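Local coordinates for protein glycosyl hydrolase (Aspergillus fumigatus, PDB 2X8R) that probably cleaves the beta-1,4 bonds between N-acetylmuramic acid and N-acetylglucosamine in bacterial peptidoglycan, as a lysozyme of glycoside hydrolase family 25, at residues Lys22-Gln27 with Lys187-Gly192; Tyr61-Pro66 with Tyr100-Ala105; Gln114-Ile119 with Lys151-Lys156. All coordinates share one frame; numbering follows the deposited sequence.

Interaction 1: Lys22-Gln27 with Lys187-Gly192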
ATOM      1  N   LYS A  22      -3.420  15.255 -11.303  1.00 10.68           N
ATOM      2  CA  LYS A  22      -2.396  16.177 -10.785  1.00 12.57           C
ATOM      3  C   LYS A  22      -2.947  17.632 -10.755  1.00 12.26           C
ATOM      4  O   LYS A  22      -2.765  18.356  -9.779  1.00 12.60           O
ATOM      5  CB  LYS A  22      -1.087  16.063 -11.611  1.00 13.50           C
ATOM      6  CG  LYS A  22       0.098  16.969 -11.096  1.00 16.98           C
ATOM      7  CD  LYS A  22       1.151  16.166 -10.372  1.00 19.50           C
ATOM      8  CE  LYS A  22       2.425  16.925 -10.033  1.00 17.43           C
ATOM      9  NZ  LYS A  22       2.135  18.199  -9.389  1.00 19.86           N
ATOM     10  N   LYS A  23      -3.669  18.011 -11.794  1.00 13.55           N
ATOM     11  CA  LYS A  23      -4.224  19.376 -11.870  1.00 17.62           C
ATOM     12  C   LYS A  23      -5.195  19.569 -10.710  1.00 15.01           C
ATOM     13  O   LYS A  23      -5.339  20.668 -10.176  1.00 14.56           O
ATOM     14  CB  LYS A  23      -4.904  19.589 -13.224  1.00 19.51           C
ATOM     15  CG  LYS A  23      -5.455  21.005 -13.507  1.00 26.19           C
ATOM     16  CD  LYS A  23      -4.474  22.147 -13.113  1.00 29.08           C
ATOM     17  CE  LYS A  23      -3.632  22.675 -14.285  1.00 37.29           C
ATOM     18  NZ  LYS A  23      -4.451  23.630 -15.111  1.00 33.76           N
ATOM     19  N   ASP A  24      -5.882  18.488 -10.349  1.00 12.93           N
ATOM     20  CA  ASP A  24      -6.890  18.506  -9.302  1.00 15.03           C
ATOM     21  C   ASP A  24      -6.320  18.290  -7.891  1.00 14.80           C
ATOM     22  O   ASP A  24      -7.078  18.223  -6.930  1.00 16.07           O
ATOM     23  CB  ASP A  24      -7.964  17.473  -9.642  1.00 14.49           C
ATOM     24  CG  ASP A  24      -9.348  17.816  -9.050  1.00 19.81           C
ATOM     25  OD1 ASP A  24      -9.627  18.990  -8.644  1.00 21.04           O
ATOM     26  OD2 ASP A  24     -10.161  16.873  -9.009  1.00 20.44           O
ATOM     27  N   GLY A  25      -4.988  18.258  -7.763  1.00 12.38           N
ATOM     28  CA  GLY A  25      -4.334  18.281  -6.451  1.00 11.18           C
ATOM     29  C   GLY A  25      -3.694  16.958  -6.035  1.00 11.62           C
ATOM     30  O   GLY A  25      -3.066  16.891  -4.985  1.00 10.89           O
ATOM     31  N   ALA A  26      -3.858  15.921  -6.852  1.00 10.22           N
ATOM     32  CA  ALA A  26      -3.267  14.603  -6.512  1.00  9.96           C
ATOM     33  C   ALA A  26      -1.751  14.718  -6.695  1.00 10.78           C
ATOM     34  O   ALA A  26      -1.271  15.234  -7.739  1.00 13.19           O
ATOM     35  CB  ALA A  26      -3.848  13.485  -7.408  1.00 11.31           C
ATOM     36  N   GLN A  27      -0.998  14.225  -5.723  1.00  9.12           N
ATOM     37  CA  GLN A  27       0.460  14.346  -5.803  1.00  9.34           C
ATOM     38  C   GLN A  27       1.139  13.010  -5.801  1.00  8.25           C
ATOM     39  O   GLN A  27       2.344  12.927  -6.071  1.00  7.86           O
ATOM     40  CB  GLN A  27       0.979  15.199  -4.650  1.00  9.91           C
ATOM     41  CG  GLN A  27       0.351  16.594  -4.583  1.00 12.31           C
ATOM     42  CD  GLN A  27       0.753  17.470  -5.742  1.00 17.24           C
ATOM     43  OE1 GLN A  27       0.016  18.399  -6.112  1.00 24.69           O
ATOM     44  NE2 GLN A  27       1.894  17.192  -6.330  1.00 13.37           N
ATOM     45  N   LYS A 187     -14.144   5.729  -4.019  1.00 12.24           N
ATOM     46  CA  LYS A 187     -14.770   6.398  -5.169  1.00 12.93           C
ATOM     47  C   LYS A 187     -14.096   7.700  -5.578  1.00 15.71           C
ATOM     48  O   LYS A 187     -14.729   8.767  -5.595  1.00 22.19           O
ATOM     49  CB  LYS A 187     -16.244   6.701  -4.910  1.00 14.07           C
ATOM     50  N   TYR A 188     -12.852   7.620  -5.995  1.00 14.32           N
ATOM     51  CA  TYR A 188     -12.131   8.835  -6.357  1.00 12.83           C
ATOM     52  C   TYR A 188     -12.440   9.235  -7.794  1.00 12.51           C
ATOM     53  O   TYR A 188     -12.452   8.397  -8.689  1.00 10.69           O
ATOM     54  CB  TYR A 188     -10.640   8.619  -6.162  1.00 13.27           C
ATOM     55  CG  TYR A 188      -9.802   9.859  -6.373  1.00 12.89           C
ATOM     56  CD1 TYR A 188     -10.089  11.043  -5.694  1.00 13.64           C
ATOM     57  CD2 TYR A 188      -8.710   9.827  -7.222  1.00 12.93           C
ATOM     58  CE1 TYR A 188      -9.290  12.176  -5.882  1.00 12.63           C
ATOM     59  CE2 TYR A 188      -7.906  10.949  -7.420  1.00 13.97           C
ATOM     60  CZ  TYR A 188      -8.205  12.117  -6.729  1.00 13.65           C
ATOM     61  OH  TYR A 188      -7.435  13.252  -6.914  1.00 16.32           O
ATOM     62  N   LYS A 189     -12.716  10.526  -8.001  1.00 13.66           N
ATOM     63  CA  LYS A 189     -13.058  11.052  -9.309  1.00 14.04           C
ATOM     64  C   LYS A 189     -12.117  10.589 -10.424  1.00 13.81           C
ATOM     65  O   LYS A 189     -12.567  10.251 -11.525  1.00 14.13           O
ATOM     66  CB  LYS A 189     -13.166  12.602  -9.286  1.00 17.37           C
ATOM     67  CG  LYS A 189     -13.377  13.198 -10.661  1.00 18.43           C
ATOM     68  CD  LYS A 189     -13.658  14.693 -10.647  1.00 22.77           C
ATOM     69  CE  LYS A 189     -14.270  15.195 -11.958  1.00 23.41           C
ATOM     70  NZ  LYS A 189     -13.528  14.906 -13.228  1.00 29.95           N
ATOM     71  N   HIS A 190     -10.813  10.576 -10.155  1.00 12.32           N
ATOM     72  CA  HIS A 190      -9.851  10.288 -11.218  1.00 13.89           C
ATOM     73  C   HIS A 190      -9.514   8.817 -11.347  1.00 13.23           C
ATOM     74  O   HIS A 190      -8.689   8.436 -12.164  1.00 14.34           O
ATOM     75  CB  HIS A 190      -8.633  11.165 -11.063  1.00 15.43           C
ATOM     76  CG  HIS A 190      -8.979  12.607 -11.181  1.00 17.32           C
ATOM     77  ND1 HIS A 190      -9.055  13.451 -10.095  1.00 20.00           N
ATOM     78  CD2 HIS A 190      -9.386  13.328 -12.250  1.00 17.05           C
ATOM     79  CE1 HIS A 190      -9.425  14.653 -10.503  1.00 17.74           C
ATOM     80  NE2 HIS A 190      -9.638  14.600 -11.805  1.00 20.07           N
ATOM     81  N   GLY A 191     -10.227   8.007 -10.588  1.00 12.88           N
ATOM     82  CA  GLY A 191     -10.091   6.550 -10.684  1.00 11.28           C
ATOM     83  C   GLY A 191      -9.667   5.935  -9.357  1.00 10.79           C
ATOM     84  O   GLY A 191      -8.938   6.544  -8.576  1.00  9.85           O
ATOM     85  N   GLY A 192     -10.121   4.713  -9.113  1.00  9.47           N
ATOM     86  CA  GLY A 192      -9.691   3.962  -7.932  1.00  8.38           C
ATOM     87  C   GLY A 192     -10.155   4.543  -6.587  1.00  8.27           C
ATOM     88  O   GLY A 192     -11.287   5.051  -6.450  1.00  8.62           O
TER
HETATM   89  O   HOH W   1      -8.393  15.434  -6.017  1.00 22.08           O
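Tyr188 reaches across to Ala26 with the end of its side chain, and the path from its CB to the hydroxyl follows one part of this surface contact. With CG anti to the backbone N (chi1 -174°), the ring is carried out of the 187-192 loop toward the turn after helix 18-23. Near the start of the side chain, the carbonyl oxygen Gly191 O sits in the ring plane, 3.6 Å from CD2. One face of the ring then lies against its own loop, His190 N standing 3.7 Å above the plane of the Tyr188 ring. Farther out, CE2 comes to the edge of the His190 imidazole. The tip does two things at once: OH touches the methyl Ala26 CB at 3.6 Å, and it is hydrogen-bonded to a water (2.5 Å). That water in turn donates to Asp24 O (3.2 Å), so a polar bridge joins the two segments beside the van der Waals touch of hydroxyl on methyl. The Asp24 carboxylate also comes to the edge of the His190 ring, nearly perpendicular to it, but that approach is too tight in the model to be relied on. Both backbones turn sharply here: Tyr188 to Gly191 form a type I beta turn, while Gly25, at positive phi, ends the helix in a Schellman motif whose inner bond runs from Gly25 N to Lys22 O (3.0 Å). Phe7 meets the Tyr188 ring from strand 3-9. The arrangement belongs to the TIM-barrel-like fold of this family, where the loop between its last two strands packs on the first beta-alpha-beta crossover.

Interaction 2: Tyr61-Pro66 with Tyr100-Ala105; sequences YHFARP and YNPYGA
Arg65 lays its guanidinium over one face of the Tyr103 ring, a cation-pi contact with CZ of Arg65 3.9 Å from the ring centroid and 30° off its normal. Both residues lie in loops that follow barrel strands, 57-63 and 95-97, at the strand ends where enzymes of the TIM-barrel class carry their active sites. The two planes are tilted by 35°, and the overlap is displaced toward the ring's rim: NE of Arg65 is 3.2 Å from CE2 of Tyr103. Bends at chi2 and chi3, the first at -121°, fold the arginine chain so that its flat end comes to rest there. On the other face of the Tyr103 ring lies Pro102 CB, which leaves the aromatic between a proline and a cation. Tyr103 OH is hydrogen-bonded to Glu35, whose carboxylate is also a long, weak ion-pair partner of Arg65 NE. Nearer the strand, Phe63 meets CD of Pro102 with its CE1 at 3.6 Å, while Tyr100 O sits at the edge of the phenyl ring. Phe63 also touches Asp97 and Glu99, which fit the DXE motif of the family. The turn bearing Tyr103 is held from within by Asn101: its OD1 accepts from Tyr103 N in an Asx turn, and its ND2 gives a 2.9 Å bond to a lone pair of Ala105 O, in the carbonyl plane.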
ATOM      1  N   TYR A  61       1.957  -1.634  -5.356  1.00  5.78           N
ATOM      2  CA  TYR A  61       1.504  -2.393  -4.211  1.00  5.72           C
ATOM      3  C   TYR A  61       1.258  -3.836  -4.580  1.00  5.64           C
ATOM      4  O   TYR A  61       1.056  -4.134  -5.761  1.00  5.52           O
ATOM      5  CB  TYR A  61       0.275  -1.732  -3.531  1.00  5.93           C
ATOM      6  CG  TYR A  61      -1.098  -1.848  -4.211  1.00  6.46           C
ATOM      7  CD1 TYR A  61      -1.862  -2.994  -4.080  1.00  6.54           C
ATOM      8  CD2 TYR A  61      -1.659  -0.752  -4.900  1.00  6.20           C
ATOM      9  CE1 TYR A  61      -3.165  -3.068  -4.638  1.00  6.43           C
ATOM     10  CE2 TYR A  61      -2.954  -0.817  -5.427  1.00  6.39           C
ATOM     11  CZ  TYR A  61      -3.693  -1.968  -5.297  1.00  6.80           C
ATOM     12  OH  TYR A  61      -4.981  -2.059  -5.843  1.00  7.55           O
ATOM     13  N   HIS A  62       1.337  -4.702  -3.564  1.00  5.63           N
ATOM     14  CA  HIS A  62       1.174  -6.133  -3.695  1.00  5.50           C
ATOM     15  C   HIS A  62      -0.105  -6.583  -2.964  1.00  6.23           C
ATOM     16  O   HIS A  62      -0.283  -6.267  -1.790  1.00  5.27           O
ATOM     17  CB  HIS A  62       2.400  -6.855  -3.075  1.00  5.22           C
ATOM     18  CG  HIS A  62       2.261  -8.342  -3.118  1.00  5.26           C
ATOM     19  ND1 HIS A  62       2.397  -9.052  -4.293  1.00  5.50           N
ATOM     20  CD2 HIS A  62       1.889  -9.236  -2.169  1.00  4.93           C
ATOM     21  CE1 HIS A  62       2.164 -10.334  -4.049  1.00  4.92           C
ATOM     22  NE2 HIS A  62       1.844 -10.467  -2.779  1.00  5.25           N
ATOM     23  N   PHE A  63      -0.983  -7.328  -3.641  1.00  6.25           N
ATOM     24  CA  PHE A  63      -2.101  -7.876  -2.911  1.00  6.42           C
ATOM     25  C   PHE A  63      -1.702  -9.226  -2.314  1.00  6.16           C
ATOM     26  O   PHE A  63      -1.534 -10.199  -3.040  1.00  6.70           O
ATOM     27  CB  PHE A  63      -3.346  -8.028  -3.770  1.00  7.07           C
ATOM     28  CG  PHE A  63      -4.520  -8.341  -2.947  1.00  7.70           C
ATOM     29  CD1 PHE A  63      -4.855  -9.660  -2.652  1.00  8.62           C
ATOM     30  CD2 PHE A  63      -5.227  -7.310  -2.339  1.00  8.04           C
ATOM     31  CE1 PHE A  63      -5.945  -9.951  -1.798  1.00  8.83           C
ATOM     32  CE2 PHE A  63      -6.281  -7.603  -1.474  1.00  8.57           C
ATOM     33  CZ  PHE A  63      -6.633  -8.929  -1.233  1.00  9.00           C
ATOM     34  N   ALA A  64      -1.600  -9.279  -1.008  1.00  5.44           N
ATOM     35  CA  ALA A  64      -1.185 -10.470  -0.348  1.00  6.15           C
ATOM     36  C   ALA A  64      -2.184 -11.597  -0.448  1.00  6.25           C
ATOM     37  O   ALA A  64      -3.327 -11.367  -0.349  1.00  6.16           O
ATOM     38  CB  ALA A  64      -0.936 -10.194   1.075  1.00  5.53           C
ATOM     39  N   ARG A  65      -1.684 -12.821  -0.577  1.00  7.64           N
ATOM     40  CA  ARG A  65      -2.491 -14.026  -0.440  1.00  8.52           C
ATOM     41  C   ARG A  65      -1.694 -14.991   0.432  1.00  7.88           C
ATOM     42  O   ARG A  65      -0.994 -15.864  -0.079  1.00  8.58           O
ATOM     43  CB  ARG A  65      -2.772 -14.650  -1.806  1.00 10.24           C
ATOM     44  CG  ARG A  65      -3.815 -13.906  -2.624  1.00 14.82           C
ATOM     45  CD  ARG A  65      -4.989 -14.808  -2.971  1.00 22.69           C
ATOM     46  NE  ARG A  65      -5.021 -15.141  -4.392  1.00 24.98           N
ATOM     47  CZ  ARG A  65      -5.555 -16.252  -4.887  1.00 25.49           C
ATOM     48  NH1 ARG A  65      -6.106 -17.144  -4.075  1.00 22.94           N
ATOM     49  NH2 ARG A  65      -5.539 -16.474  -6.194  1.00 27.21           N
ATOM     50  N   PRO A  66      -1.784 -14.817   1.748  1.00  7.91           N
ATOM     51  CA  PRO A  66      -0.865 -15.478   2.658  1.00  8.37           C
ATOM     52  C   PRO A  66      -0.988 -16.997   2.714  1.00  9.57           C
ATOM     53  O   PRO A  66      -0.147 -17.601   3.231  1.00 10.23           O
ATOM     54  CB  PRO A  66      -1.174 -14.837   4.022  1.00  8.08           C
ATOM     55  CG  PRO A  66      -1.613 -13.502   3.619  1.00  7.77           C
ATOM     56  CD  PRO A  66      -2.409 -13.677   2.388  1.00  7.29           C
ATOM     57  N   TYR A 100      -8.799  -8.169   3.579  1.00  8.11           N
ATOM     58  CA  TYR A 100      -9.806  -9.161   3.378  1.00  8.24           C
ATOM     59  C   TYR A 100      -9.565 -10.087   2.192  1.00  8.19           C
ATOM     60  O   TYR A 100      -9.370  -9.668   1.132  1.00  8.48           O
ATOM     61  CB  TYR A 100     -11.159  -8.540   3.259  1.00  7.89           C
ATOM     62  CG  TYR A 100     -11.497  -7.643   4.420  1.00  7.39           C
ATOM     63  CD1 TYR A 100     -11.929  -8.135   5.635  1.00  7.90           C
ATOM     64  CD2 TYR A 100     -11.408  -6.295   4.295  1.00  7.51           C
ATOM     65  CE1 TYR A 100     -12.213  -7.302   6.696  1.00  7.18           C
ATOM     66  CE2 TYR A 100     -11.735  -5.450   5.355  1.00  7.38           C
ATOM     67  CZ  TYR A 100     -12.146  -5.962   6.575  1.00  7.46           C
ATOM     68  OH  TYR A 100     -12.443  -5.153   7.642  1.00  8.59           O
ATOM     69  N   ASN A 101      -9.659 -11.357   2.472  1.00  9.08           N
ATOM     70  CA  ASN A 101      -9.487 -12.377   1.446  1.00  9.95           C
ATOM     71  C   ASN A 101     -10.670 -12.387   0.476  1.00 10.69           C
ATOM     72  O   ASN A 101     -11.765 -12.789   0.864  1.00 10.45           O
ATOM     73  CB  ASN A 101      -9.354 -13.731   2.116  1.00 10.84           C
ATOM     74  CG  ASN A 101      -9.089 -14.873   1.117  1.00  9.88           C
ATOM     75  OD1 ASN A 101      -8.839 -14.631  -0.046  1.00 10.40           O
ATOM     76  ND2 ASN A 101      -9.077 -16.132   1.618  1.00 11.10           N
ATOM     77  N   PRO A 102     -10.431 -12.029  -0.794  1.00 10.69           N
ATOM     78  CA  PRO A 102     -11.524 -11.968  -1.755  1.00 11.56           C
ATOM     79  C   PRO A 102     -11.950 -13.373  -2.159  1.00 11.42           C
ATOM     80  O   PRO A 102     -12.936 -13.511  -2.879  1.00 11.44           O
ATOM     81  CB  PRO A 102     -10.919 -11.212  -2.961  1.00 11.50           C
ATOM     82  CG  PRO A 102      -9.599 -10.672  -2.488  1.00 12.81           C
ATOM     83  CD  PRO A 102      -9.145 -11.586  -1.384  1.00 10.95           C
ATOM     84  N   TYR A 103     -11.236 -14.393  -1.692  1.00 11.51           N
ATOM     85  CA  TYR A 103     -11.481 -15.738  -2.181  1.00 14.75           C
ATOM     86  C   TYR A 103     -12.261 -16.595  -1.186  1.00 14.15           C
ATOM     87  O   TYR A 103     -12.395 -17.769  -1.399  1.00 14.97           O
ATOM     88  CB  TYR A 103     -10.186 -16.390  -2.702  1.00 14.57           C
ATOM     89  CG  TYR A 103      -9.573 -15.457  -3.746  1.00 16.25           C
ATOM     90  CD1 TYR A 103     -10.194 -15.262  -4.973  1.00 18.53           C
ATOM     91  CD2 TYR A 103      -8.466 -14.648  -3.439  1.00 16.64           C
ATOM     92  CE1 TYR A 103      -9.688 -14.340  -5.909  1.00 20.40           C
ATOM     93  CE2 TYR A 103      -7.946 -13.729  -4.371  1.00 18.37           C
ATOM     94  CZ  TYR A 103      -8.546 -13.594  -5.597  1.00 20.86           C
ATOM     95  OH  TYR A 103      -8.028 -12.697  -6.516  1.00 24.00           O
ATOM     96  N   GLY A 104     -12.791 -15.977  -0.126  1.00 12.35           N
ATOM     97  CA  GLY A 104     -13.832 -16.616   0.715  1.00 11.86           C
ATOM     98  C   GLY A 104     -13.416 -17.471   1.905  1.00 11.19           C
ATOM     99  O   GLY A 104     -14.197 -18.291   2.385  1.00 11.31           O
ATOM    100  N   ALA A 105     -12.201 -17.275   2.419  1.00 10.37           N
ATOM    101  CA  ALA A 105     -11.755 -17.972   3.634  1.00 10.37           C
ATOM    102  C   ALA A 105     -11.239 -16.921   4.591  1.00 10.69           C
ATOM    103  O   ALA A 105     -10.251 -16.249   4.285  1.00 10.02           O
ATOM    104  CB  ALA A 105     -10.652 -18.976   3.275  1.00 10.71           C
TER

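Interaction 3: Gln114-Ile119 with Lys151-Lys156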
ATOM      1  N   GLN A 114       0.543 -17.334  12.860  1.00  9.38           N
ATOM      2  CA  GLN A 114       0.962 -17.576  11.464  1.00  9.51           C
ATOM      3  C   GLN A 114       0.922 -16.316  10.622  1.00 10.19           C
ATOM      4  O   GLN A 114       1.798 -16.092   9.772  1.00  9.52           O
ATOM      5  CB  GLN A 114       0.129 -18.669  10.794  1.00 11.58           C
ATOM      6  CG  GLN A 114       0.434 -20.031  11.381  1.00 10.39           C
ATOM      7  CD  GLN A 114      -0.511 -21.080  10.886  1.00 11.30           C
ATOM      8  OE1 GLN A 114      -1.720 -20.840  10.770  1.00 10.82           O
ATOM      9  NE2 GLN A 114       0.023 -22.267  10.570  1.00 11.71           N
ATOM     10  N   MET A 115      -0.131 -15.531  10.819  1.00  8.70           N
ATOM     11  CA  MET A 115      -0.311 -14.310  10.024  1.00  8.72           C
ATOM     12  C   MET A 115       0.742 -13.285  10.423  1.00  8.66           C
ATOM     13  O   MET A 115       1.368 -12.653   9.561  1.00  8.89           O
ATOM     14  CB  MET A 115      -1.713 -13.770  10.219  1.00  8.57           C
ATOM     15  CG  MET A 115      -2.044 -12.553   9.337  1.00  8.19           C
ATOM     16  SD  MET A 115      -1.899 -12.880   7.576  1.00  9.07           S
ATOM     17  CE  MET A 115      -3.397 -13.830   7.359  1.00  9.26           C
ATOM     18  N   VAL A 116       0.987 -13.146  11.729  1.00  7.52           N
ATOM     19  CA  VAL A 116       2.017 -12.196  12.154  1.00  7.91           C
ATOM     20  C   VAL A 116       3.388 -12.601  11.555  1.00  7.33           C
ATOM     21  O   VAL A 116       4.146 -11.752  11.048  1.00  6.91           O
ATOM     22  CB  VAL A 116       1.996 -12.049  13.675  1.00  7.62           C
ATOM     23  CG1 VAL A 116       3.272 -11.332  14.198  1.00  7.14           C
ATOM     24  CG2 VAL A 116       0.663 -11.323  14.091  1.00  7.66           C
ATOM     25  N   ALA A 117       3.684 -13.899  11.556  1.00  7.32           N
ATOM     26  CA  ALA A 117       4.936 -14.396  11.000  1.00  7.71           C
ATOM     27  C   ALA A 117       5.023 -14.123   9.491  1.00  8.52           C
ATOM     28  O   ALA A 117       6.082 -13.703   8.971  1.00  7.76           O
ATOM     29  CB  ALA A 117       5.074 -15.929  11.284  1.00  7.52           C
ATOM     30  N   TRP A 118       3.909 -14.359   8.804  1.00  7.87           N
ATOM     31  CA  TRP A 118       3.836 -14.134   7.345  1.00  7.87           C
ATOM     32  C   TRP A 118       4.127 -12.653   7.044  1.00  7.60           C
ATOM     33  O   TRP A 118       4.986 -12.354   6.216  1.00  7.24           O
ATOM     34  CB  TRP A 118       2.459 -14.536   6.783  1.00  8.08           C
ATOM     35  CG  TRP A 118       2.428 -14.588   5.290  1.00  8.15           C
ATOM     36  CD1 TRP A 118       2.524 -15.712   4.513  1.00  8.51           C
ATOM     37  CD2 TRP A 118       2.236 -13.493   4.386  1.00  8.24           C
ATOM     38  NE1 TRP A 118       2.473 -15.372   3.175  1.00  8.33           N
ATOM     39  CE2 TRP A 118       2.275 -14.022   3.070  1.00  8.49           C
ATOM     40  CE3 TRP A 118       2.046 -12.109   4.559  1.00  8.76           C
ATOM     41  CZ2 TRP A 118       2.147 -13.215   1.923  1.00  9.00           C
ATOM     42  CZ3 TRP A 118       1.911 -11.278   3.403  1.00  8.90           C
ATOM     43  CH2 TRP A 118       1.951 -11.839   2.109  1.00  9.27           C
ATOM     44  N   ILE A 119       3.450 -11.754   7.753  1.00  6.68           N
ATOM     45  CA  ILE A 119       3.654 -10.306   7.508  1.00  6.75           C
ATOM     46  C   ILE A 119       5.075  -9.876   7.873  1.00  7.71           C
ATOM     47  O   ILE A 119       5.712  -9.122   7.119  1.00  7.79           O
ATOM     48  CB  ILE A 119       2.568  -9.428   8.242  1.00  5.84           C
ATOM     49  CG1 ILE A 119       1.155  -9.830   7.817  1.00  5.41           C
ATOM     50  CG2 ILE A 119       2.768  -7.902   7.955  1.00  5.99           C
ATOM     51  CD1 ILE A 119       0.083  -9.348   8.813  1.00  5.16           C
ATOM     52  N   LYS A 151       1.115  -5.850  17.714  1.00 11.80           N
ATOM     53  CA  LYS A 151       2.122  -4.792  17.792  1.00 11.77           C
ATOM     54  C   LYS A 151       3.370  -5.254  17.050  1.00 12.68           C
ATOM     55  O   LYS A 151       3.390  -6.370  16.502  1.00 13.36           O
ATOM     56  CB  LYS A 151       2.418  -4.491  19.272  1.00 12.50           C
ATOM     57  CG  LYS A 151       1.110  -4.192  20.030  1.00 15.94           C
ATOM     58  CD  LYS A 151       1.381  -3.888  21.491  1.00 18.74           C
ATOM     59  CE  LYS A 151       0.166  -3.227  22.118  1.00 22.76           C
ATOM     60  NZ  LYS A 151       0.525  -3.014  23.541  1.00 31.73           N
ATOM     61  N   GLY A 152       4.380  -4.380  16.983  1.00 12.09           N
ATOM     62  CA  GLY A 152       5.686  -4.730  16.401  1.00 11.75           C
ATOM     63  C   GLY A 152       5.956  -4.169  15.022  1.00 11.67           C
ATOM     64  O   GLY A 152       7.088  -4.284  14.508  1.00 12.68           O
ATOM     65  N   PHE A 153       4.967  -3.506  14.410  1.00 10.52           N
ATOM     66  CA  PHE A 153       5.177  -2.990  13.027  1.00 10.86           C
ATOM     67  C   PHE A 153       5.088  -1.478  12.977  1.00 12.02           C
ATOM     68  O   PHE A 153       5.467  -0.867  11.968  1.00 11.85           O
ATOM     69  CB  PHE A 153       4.106  -3.538  12.064  1.00 10.37           C
ATOM     70  CG  PHE A 153       4.132  -5.043  11.905  1.00 10.31           C
ATOM     71  CD1 PHE A 153       4.917  -5.621  10.911  1.00 10.30           C
ATOM     72  CD2 PHE A 153       3.386  -5.858  12.751  1.00 10.79           C
ATOM     73  CE1 PHE A 153       4.970  -7.044  10.757  1.00 11.86           C
ATOM     74  CE2 PHE A 153       3.388  -7.249  12.606  1.00 11.84           C
ATOM     75  CZ  PHE A 153       4.223  -7.852  11.603  1.00 11.82           C
ATOM     76  N   GLY A 154       4.577  -0.887  14.054  1.00 11.26           N
ATOM     77  CA  GLY A 154       4.244   0.514  14.122  1.00 13.25           C
ATOM     78  C   GLY A 154       5.392   1.485  14.033  1.00 13.84           C
ATOM     79  O   GLY A 154       5.253   2.585  13.474  1.00 16.26           O
ATOM     80  N   ASP A 155       6.536   1.110  14.569  1.00 15.11           N
ATOM     81  CA  ASP A 155       7.637   2.051  14.526  1.00 18.48           C
ATOM     82  C   ASP A 155       8.475   1.958  13.246  1.00 17.77           C
ATOM     83  O   ASP A 155       9.331   2.808  13.021  1.00 18.89           O
ATOM     84  CB  ASP A 155       8.491   2.002  15.799  1.00 24.49           C
ATOM     85  CG  ASP A 155       9.002   0.621  16.121  1.00 28.05           C
ATOM     86  OD1 ASP A 155       9.161  -0.216  15.209  1.00 34.57           O
ATOM     87  OD2 ASP A 155       9.246   0.375  17.330  1.00 35.88           O
ATOM     88  N   LYS A 156       8.193   0.957  12.409  1.00 14.71           N
ATOM     89  CA  LYS A 156       8.956   0.707  11.162  1.00 13.33           C
ATOM     90  C   LYS A 156       8.109   0.953   9.874  1.00 12.80           C
ATOM     91  O   LYS A 156       8.527   1.686   8.959  1.00 12.11           O
ATOM     92  CB  LYS A 156       9.481  -0.731  11.156  1.00 17.84           C
TER
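Phe153 and Ile119 meet at about a right angle, the phenyl pointing from its loop into the flank of helix 112-130 and the isoleucine lying across its end. The touching atoms are the methyl CG2 of Ile119 and CE1 of Phe153, 3.7 Å apart, with CZ of the ring almost as near. In Ile119 a chi1 of -57° sets CG1 anti to the carbonyl carbon and leaves CG2, anti to the backbone N, as the branch that meets the ring. Val116, one helical turn earlier, contributes differently. Its carbonyl oxygen, Val116 O, lies in the plane of the phenyl at its edge, 3.9 Å from CZ of Phe153, an orientation that sets the weakly positive rim of C-H groups against a partly negative oxygen, probably a weak preference. The methyl CG1 of Val116 stays more distant, 4.4 Å from CE2 of Phe153. The end of the ring thus meets both residues, Val116 O in its plane and Ile119 CG2 obliquely. Around it the packing goes on: His120 stacks on Phe153, Trp143 meets it edge-to-face, and Ile136 of strand 135-138 reaches both Phe153 and Ile119. The loop itself is tied by Gly152 N, which is hydrogen-bonded to Asp175. Between helix 112-130 and the loop after helix 140-147, then, the contact is made by dispersion and burial of apolar surface, with one faint electrostatic preference at the ring edge; between these two segments shape, not directed bonding, sets the fit, while Asp175 supplies a polar hold elsewhere on the loop.

The three contacts belong to one barrel but differ in burial. Interaction 3 is buried and almost purely apolar, whereas interactions 1 and 2 lie at the surface: interaction 1 pairs a methyl-hydroxyl touch with a water bridge, and interaction 2 an apolar touch with a cation-pi overlap. Interactions 1 and 2 reach the same sheet through neighbouring strands 26-35 and 57-63, although their centres are 25 Å apart. Interactions 2 and 3 adjoin directly: Trp118 of helix 112-130 packs on Ala64 and Pro66, and Met115 on Pro66. Interaction 1 is on the far side of the chain's centre from interaction 3, and closes a loop of sequence containing both others.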